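PDB 1WOH: agmatinase from Deinococcus radiodurans, which probably hydrolyses agmatine to putrescine and urea as a manganese-dependent enzyme of the arginase (ureohydrolase) family. Local coordinates for residues 184-188 and 189-193; 200-204 and 205-209; 217-221 and 222-226. One frame throughout, in Å; residues are numbered along the deposited sequence.

The three contacts follow one another along the chain without overlap, all on the half of the arginase-type alpha/beta fold that ends in strand 200-203, one of the two outermost strands of the parallel sheet within this chain. Interaction 1 starts helix 188-196 after strand 173-181; interaction 2 leaves strand 200-203 for helix 204-209; interaction 3 leads from the loop after helix 211-215 into strand 223-229, well inside the sheet. Centres of interactions 1 and 2 lie about 16 Å apart, and Val191 packs on Ile201. Those of interactions 2 and 3 are about 17 Å apart, with Gln217 packed on Thr200 and Ile202. Interactions 1 and 2 also meet the second subunit, so this edge joins in subunit contact.

Interaction 1: 184-188 and 189-193; sequences LRFDP and EAVAA
Asp187, at the N-cap position of helix 188-196, carries its CG anti to the backbone N (chi1 175°), which turns the carboxylate toward the first amides of the helix. OD1 takes two amides at once, both weakly: Glu189 N at 3.1 Å, at a bent N-H...O angle of 128°, and Ala190 N at 3.3 Å, on a straighter path. A short carboxylate suits this place, where helix amides lack acceptors of their own and the helix dipole would probably welcome a negative charge. Pro188 fits the first helical position, since its ring fixes phi and no amide hydrogen is needed there, while its carbonyl still accepts from Ala192 N. Ala190 is small enough for its CB to lie 3.5 Å from Asp187 CG. On the apolar side, Val191 directs CG2 beside its backbone N, to 4.1 Å from Phe186 CB, and Leu69 of the second subunit packs against both residues. Asp187 OD2 is also hydrogen-bonded to Thr149 OG1, and Glu189 OE1 forms a salt bridge with Arg164, which would offset the nearness of two acids. Between these carboxylates one water donates to Asp187 OD2 at 2.7 Å and to Glu189 OE1 at 2.6 Å.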
loop_
_atom_site.group_PDB
_atom_site.type_symbol
_atom_site.label_atom_id
_atom_site.label_comp_id
_atom_site.label_asym_id
_atom_site.label_seq_id
_atom_site.Cartn_x
_atom_site.Cartn_y
_atom_site.Cartn_z
ATOM N N LEU A 184 2.262 -4.302 28.337
ATOM C CA LEU A 184 1.343 -4.666 29.408
ATOM C C LEU A 184 1.540 -6.089 29.907
ATOM O O LEU A 184 1.222 -6.393 31.057
ATOM C CB LEU A 184 -0.108 -4.512 28.946
ATOM C CG LEU A 184 -0.571 -3.120 28.514
ATOM C CD1 LEU A 184 -2.039 -3.186 28.134
ATOM C CD2 LEU A 184 -0.356 -2.119 29.643
ATOM N N ARG A 185 2.061 -6.964 29.055
ATOM C CA ARG A 185 2.218 -8.349 29.467
ATOM C C ARG A 185 3.631 -8.910 29.458
ATOM O O ARG A 185 4.395 -8.730 28.509
ATOM C CB ARG A 185 1.321 -9.247 28.614
ATOM C CG ARG A 185 1.056 -10.606 29.232
ATOM C CD ARG A 185 0.523 -11.585 28.199
ATOM N NE ARG A 185 -0.529 -11.003 27.371
ATOM C CZ ARG A 185 -1.730 -10.641 27.812
ATOM N NH1 ARG A 185 -2.053 -10.801 29.090
ATOM N NH2 ARG A 185 -2.609 -10.111 26.970
ATOM N N PHE A 186 3.967 -9.597 30.541
ATOM C CA PHE A 186 5.261 -10.240 30.677
ATOM C C PHE A 186 5.009 -11.616 31.283
ATOM O O PHE A 186 4.072 -11.792 32.058
ATOM C CB PHE A 186 6.191 -9.438 31.595
ATOM C CG PHE A 186 6.830 -8.251 30.931
ATOM C CD1 PHE A 186 6.126 -7.063 30.765
ATOM C CD2 PHE A 186 8.132 -8.331 30.452
ATOM C CE1 PHE A 186 6.710 -5.964 30.127
ATOM C CE2 PHE A 186 8.727 -7.239 29.812
ATOM C CZ PHE A 186 8.013 -6.055 29.650
ATOM N N ASP A 187 5.832 -12.582 30.894
ATOM C CA ASP A 187 5.748 -13.950 31.395
ATOM C C ASP A 187 6.428 -13.882 32.768
ATOM O O ASP A 187 7.650 -13.763 32.850
ATOM C CB ASP A 187 6.517 -14.864 30.431
ATOM C CG ASP A 187 6.609 -16.302 30.913
ATOM O OD1 ASP A 187 6.238 -16.579 32.072
ATOM O OD2 ASP A 187 7.065 -17.157 30.121
ATOM N N PRO A 188 5.644 -13.938 33.863
ATOM C CA PRO A 188 6.224 -13.865 35.215
ATOM C C PRO A 188 7.294 -14.901 35.522
ATOM O O PRO A 188 8.251 -14.617 36.256
ATOM C CB PRO A 188 5.003 -14.000 36.128
ATOM C CG PRO A 188 4.079 -14.861 35.319
ATOM C CD PRO A 188 4.209 -14.267 33.930
ATOM N N GLU A 189 7.128 -16.103 34.974
ATOM C CA GLU A 189 8.086 -17.182 35.182
ATOM C C GLU A 189 9.387 -16.842 34.465
ATOM O O GLU A 189 10.473 -17.080 34.986
ATOM C CB GLU A 189 7.520 -18.500 34.634
ATOM C CG GLU A 189 8.311 -19.773 34.993
ATOM C CD GLU A 189 9.650 -19.892 34.284
ATOM O OE1 GLU A 189 9.758 -19.471 33.109
ATOM O OE2 GLU A 189 10.599 -20.432 34.895
ATOM N N ALA A 190 9.268 -16.281 33.265
ATOM C CA ALA A 190 10.440 -15.917 32.479
ATOM C C ALA A 190 11.214 -14.788 33.154
ATOM O O ALA A 190 12.439 -14.841 33.248
ATOM C CB ALA A 190 10.021 -15.499 31.070
ATOM N N VAL A 191 10.504 -13.764 33.613
ATOM C CA VAL A 191 11.158 -12.637 34.279
ATOM C C VAL A 191 11.851 -13.088 35.565
ATOM O O VAL A 191 13.002 -12.730 35.821
ATOM C CB VAL A 191 10.145 -11.518 34.616
ATOM C CG1 VAL A 191 10.822 -10.417 35.425
ATOM C CG2 VAL A 191 9.569 -10.939 33.329
ATOM N N ALA A 192 11.151 -13.886 36.365
ATOM C CA ALA A 192 11.706 -14.380 37.620
ATOM C C ALA A 192 12.895 -15.315 37.381
ATOM O O ALA A 192 13.876 -15.281 38.127
ATOM C CB ALA A 192 10.624 -15.096 38.425
ATOM N N ALA A 193 12.812 -16.154 36.351
ATOM C CA ALA A 193 13.905 -17.067 36.049
ATOM C C ALA A 193 15.125 -16.270 35.601
ATOM O O ALA A 193 16.253 -16.566 35.997
ATOM C CB ALA A 193 13.494 -18.058 34.958
HETATM O O HOH W 1 8.288 -19.452 30.933
#

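Interaction 2: 200-204 and 205-209; sequences TIIPM and DDVTA
The carboxylate of Asp206 is the flat group that meets the puckered ring of Pro203: Pro203 CD lies off one face of the carboxylate, 3.1 Å from Asp206 OD2. With CG beside its own backbone N (chi1 -66°), Asp206 turns the acid back toward the preceding strand. Asp206 CB rests against Ile202 CG2 at 4.0 Å. Leu69 of the second subunit packs against the proline.

This is a strand-to-helix turn of the alpha/beta fold: strand 200-203 passes directly into helix 204-209, the two short axes inclined at 65°. Pro203 holds the N-cap position, and its carbonyl O receives Asp206 N at 3.0 Å, the donor standing well above the carbonyl plane. One residue on, Met204 O accepts Thr208 N at 3.0 Å, nearly along the C=O axis, as in a regular helical turn.

Met204 supplies the apolar cover. Its flexible chain bends at chi2 (62°) and again at chi3, bringing CE back to 3.8 Å from Val207 CG1 and 3.6 Å from Thr208 OG1. Branched Val207 suits the inward side, where it joins Met204 against Leu249 and Gln253; Ile202 and Val207 both reach Val179 of strand 173-181.

Chemically, the turn divides by side: Met204, Ile202 and Val207 bury hydrocarbon against the sheet and its covering elements, whereas Asp205 and Thr208 lie at the exposed surface. The acids at the start of the helix would probably interact favourably with its dipole.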
loop_
_atom_site.group_PDB
_atom_site.type_symbol
_atom_site.label_atom_id
_atom_site.label_comp_id
_atom_site.label_asym_id
_atom_site.label_seq_id
_atom_site.Cartn_x
_atom_site.Cartn_y
_atom_site.Cartn_z
ATOM N N THR A 200 20.375 -9.185 33.791
ATOM C CA THR A 200 20.060 -7.785 34.047
ATOM C C THR A 200 18.918 -7.330 33.150
ATOM O O THR A 200 18.997 -7.422 31.926
ATOM C CB THR A 200 21.294 -6.900 33.802
ATOM O OG1 THR A 200 22.372 -7.365 34.624
ATOM C CG2 THR A 200 20.996 -5.443 34.149
ATOM N N ILE A 201 17.857 -6.845 33.778
ATOM C CA ILE A 201 16.674 -6.391 33.070
ATOM C C ILE A 201 16.569 -4.878 33.178
ATOM O O ILE A 201 16.416 -4.338 34.271
ATOM C CB ILE A 201 15.412 -7.055 33.673
ATOM C CG1 ILE A 201 15.471 -8.565 33.433
ATOM C CG2 ILE A 201 14.153 -6.443 33.081
ATOM C CD1 ILE A 201 14.242 -9.320 33.919
ATOM N N ILE A 202 16.659 -4.196 32.042
ATOM C CA ILE A 202 16.579 -2.740 32.034
ATOM C C ILE A 202 15.369 -2.258 31.236
ATOM O O ILE A 202 15.411 -2.182 30.009
ATOM C CB ILE A 202 17.871 -2.118 31.439
ATOM C CG1 ILE A 202 19.098 -2.646 32.197
ATOM C CG2 ILE A 202 17.817 -0.599 31.551
ATOM C CD1 ILE A 202 20.443 -2.183 31.623
ATOM N N PRO A 203 14.268 -1.935 31.930
ATOM C CA PRO A 203 13.037 -1.459 31.285
ATOM C C PRO A 203 13.304 -0.174 30.505
ATOM O O PRO A 203 14.222 0.574 30.836
ATOM C CB PRO A 203 12.100 -1.217 32.464
ATOM C CG PRO A 203 12.620 -2.150 33.525
ATOM C CD PRO A 203 14.103 -1.999 33.391
ATOM N N MET A 204 12.507 0.078 29.470
ATOM C CA MET A 204 12.671 1.288 28.664
ATOM C C MET A 204 12.530 2.532 29.545
ATOM O O MET A 204 13.187 3.544 29.306
ATOM C CB MET A 204 11.623 1.323 27.548
ATOM C CG MET A 204 11.718 2.523 26.623
ATOM S SD MET A 204 13.275 2.610 25.723
ATOM C CE MET A 204 13.519 4.383 25.671
ATOM N N ASP A 205 11.673 2.456 30.561
ATOM C CA ASP A 205 11.477 3.590 31.462
ATOM C C ASP A 205 12.782 4.049 32.119
ATOM O O ASP A 205 12.953 5.237 32.398
ATOM C CB ASP A 205 10.456 3.250 32.553
ATOM C CG ASP A 205 9.037 3.196 32.026
ATOM O OD1 ASP A 205 8.626 4.145 31.325
ATOM O OD2 ASP A 205 8.330 2.208 32.320
ATOM N N ASP A 206 13.692 3.112 32.374
ATOM C CA ASP A 206 14.973 3.450 32.989
ATOM C C ASP A 206 15.847 4.179 31.980
ATOM O O ASP A 206 16.588 5.099 32.331
ATOM C CB ASP A 206 15.696 2.192 33.475
ATOM C CG ASP A 206 14.968 1.503 34.614
ATOM O OD1 ASP A 206 13.998 2.086 35.146
ATOM O OD2 ASP A 206 15.371 0.378 34.982
ATOM N N VAL A 207 15.766 3.753 30.724
ATOM C CA VAL A 207 16.536 4.385 29.662
ATOM C C VAL A 207 16.101 5.841 29.554
ATOM O O VAL A 207 16.929 6.743 29.420
ATOM C CB VAL A 207 16.287 3.691 28.306
ATOM C CG1 VAL A 207 17.010 4.425 27.198
ATOM C CG2 VAL A 207 16.759 2.252 28.368
ATOM N N THR A 208 14.792 6.062 29.603
ATOM C CA THR A 208 14.249 7.410 29.505
ATOM C C THR A 208 14.634 8.241 30.724
ATOM O O THR A 208 15.057 9.389 30.599
ATOM C CB THR A 208 12.713 7.373 29.387
ATOM O OG1 THR A 208 12.346 6.648 28.204
ATOM C CG2 THR A 208 12.138 8.791 29.306
ATOM N N ALA A 209 14.494 7.646 31.901
ATOM C CA ALA A 209 14.796 8.326 33.152
ATOM C C ALA A 209 16.265 8.685 33.354
ATOM O O ALA A 209 16.577 9.760 33.862
ATOM C CB ALA A 209 14.306 7.478 34.323
#

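Interaction 3: 217-221 and 222-226; sequences QLPRG and QNVYF
Pro219 meets two side chains across the turn: its CG lies 3.9 Å from Val224 CG2, the two groups crossing at about a right angle, and its CB sits 3.9 Å from Gln222 CG. The compact ring suits a spot pressed toward the start of the strand, and Val224, with CG2 placed beside its backbone N, offers that methyl to it. Gln222 CG, beside the backbone N (chi1 -51°), lies 3.4 Å from Arg220 O, and the bend at chi2 (-77°) turns the amide end back over the turn. That end reaches one water, which accepts from Gln222 NE2 at 3.3 Å and from Arg220 N at 3.0 Å, bridging the two limbs where no direct hydrogen bond joins them.

Gly221 has positive phi (67°), a backbone shape readily adopted without a side chain, and so lets the chain reverse into strand 223-229. This is the loop that returns the chain from helix 211-215 to an interior strand of the parallel beta-sheet of this alpha/beta fold.

Farther out, Asn265 holds both limbs, its ND2 donating to Pro219 O and its OD1 accepting from Gln222 N. Val140 of strand 137-142 packs against both Pro219 and Val224, while the backbone of Val224 bonds with Thr266 and Val268 of strand 266-273.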
loop_
_atom_site.group_PDB
_atom_site.type_symbol
_atom_site.label_atom_id
_atom_site.label_comp_id
_atom_site.label_asym_id
_atom_site.label_seq_id
_atom_site.Cartn_x
_atom_site.Cartn_y
_atom_site.Cartn_z
ATOM N N GLN A 217 25.385 0.145 33.553
ATOM C CA GLN A 217 25.016 -1.224 33.884
ATOM C C GLN A 217 25.491 -2.223 32.832
ATOM O O GLN A 217 25.442 -3.430 33.057
ATOM C CB GLN A 217 23.500 -1.355 34.039
ATOM C CG GLN A 217 22.894 -0.481 35.120
ATOM C CD GLN A 217 21.404 -0.719 35.268
ATOM O OE1 GLN A 217 20.973 -1.821 35.609
ATOM N NE2 GLN A 217 20.609 0.311 35.009
ATOM N N LEU A 218 25.949 -1.727 31.687
ATOM C CA LEU A 218 26.422 -2.608 30.623
ATOM C C LEU A 218 27.710 -3.335 31.010
ATOM O O LEU A 218 28.472 -2.863 31.854
ATOM C CB LEU A 218 26.640 -1.812 29.334
ATOM C CG LEU A 218 25.389 -1.148 28.755
ATOM C CD1 LEU A 218 25.781 -0.334 27.535
ATOM C CD2 LEU A 218 24.359 -2.203 28.384
ATOM N N PRO A 219 27.966 -4.502 30.399
ATOM C CA PRO A 219 29.165 -5.295 30.687
ATOM C C PRO A 219 30.476 -4.598 30.324
ATOM O O PRO A 219 30.503 -3.694 29.488
ATOM C CB PRO A 219 28.936 -6.570 29.876
ATOM C CG PRO A 219 28.105 -6.094 28.722
ATOM C CD PRO A 219 27.125 -5.170 29.389
ATOM N N ARG A 220 31.560 -5.024 30.964
ATOM C CA ARG A 220 32.874 -4.450 30.707
ATOM C C ARG A 220 33.950 -5.529 30.661
ATOM O O ARG A 220 34.022 -6.379 31.549
ATOM C CB ARG A 220 33.214 -3.420 31.786
ATOM C CG ARG A 220 32.292 -2.222 31.784
ATOM C CD ARG A 220 32.631 -1.242 32.893
ATOM N NE ARG A 220 31.854 -0.010 32.778
ATOM C CZ ARG A 220 30.526 0.053 32.839
ATOM N NH1 ARG A 220 29.813 -1.049 33.018
ATOM N NH2 ARG A 220 29.909 1.221 32.720
ATOM N N GLY A 221 34.774 -5.490 29.615
ATOM C CA GLY A 221 35.850 -6.455 29.460
ATOM C C GLY A 221 35.379 -7.874 29.213
ATOM O O GLY A 221 36.123 -8.832 29.438
ATOM N N GLN A 222 34.147 -8.009 28.731
ATOM C CA GLN A 222 33.546 -9.316 28.468
ATOM C C GLN A 222 33.485 -9.666 26.985
ATOM O O GLN A 222 33.738 -8.826 26.126
ATOM C CB GLN A 222 32.116 -9.330 29.022
ATOM C CG GLN A 222 32.005 -8.876 30.457
ATOM C CD GLN A 222 32.446 -9.942 31.439
ATOM O OE1 GLN A 222 33.252 -10.814 31.112
ATOM N NE2 GLN A 222 31.925 -9.872 32.654
ATOM N N ASN A 223 33.167 -10.925 26.693
ATOM C CA ASN A 223 32.994 -11.363 25.315
ATOM C C ASN A 223 31.502 -11.135 25.135
ATOM O O ASN A 223 30.689 -11.772 25.807
ATOM C CB ASN A 223 33.312 -12.847 25.156
ATOM C CG ASN A 223 34.791 -13.129 25.243
ATOM O OD1 ASN A 223 35.597 -12.439 24.616
ATOM N ND2 ASN A 223 35.159 -14.151 26.009
ATOM N N VAL A 224 31.150 -10.222 24.242
ATOM C CA VAL A 224 29.754 -9.876 24.030
ATOM C C VAL A 224 29.173 -10.173 22.653
ATOM O O VAL A 224 29.803 -9.936 21.622
ATOM C CB VAL A 224 29.537 -8.371 24.342
ATOM C CG1 VAL A 224 28.117 -7.933 23.946
ATOM C CG2 VAL A 224 29.780 -8.115 25.821
ATOM N N TYR A 225 27.958 -10.712 22.664
ATOM C CA TYR A 225 27.206 -11.003 21.453
ATOM C C TYR A 225 26.060 -9.999 21.521
ATOM O O TYR A 225 25.397 -9.885 22.557
ATOM C CB TYR A 225 26.644 -12.424 21.507
ATOM C CG TYR A 225 25.741 -12.799 20.353
ATOM C CD1 TYR A 225 26.224 -13.538 19.271
ATOM C CD2 TYR A 225 24.388 -12.456 20.366
ATOM C CE1 TYR A 225 25.380 -13.938 18.233
ATOM C CE2 TYR A 225 23.536 -12.845 19.335
ATOM C CZ TYR A 225 24.036 -13.586 18.277
ATOM O OH TYR A 225 23.186 -13.993 17.275
ATOM N N PHE A 226 25.852 -9.252 20.441
ATOM C CA PHE A 226 24.778 -8.258 20.374
ATOM C C PHE A 226 23.568 -8.864 19.679
ATOM O O PHE A 226 23.695 -9.403 18.582
ATOM C CB PHE A 226 25.204 -7.044 19.535
ATOM C CG PHE A 226 26.168 -6.113 20.216
ATOM C CD1 PHE A 226 27.272 -5.625 19.524
ATOM C CD2 PHE A 226 25.946 -5.675 21.513
ATOM C CE1 PHE A 226 28.141 -4.707 20.112
ATOM C CE2 PHE A 226 26.808 -4.756 22.115
ATOM C CZ PHE A 226 27.909 -4.271 21.411
HETATM O O HOH W 2 30.886 -6.813 33.237
#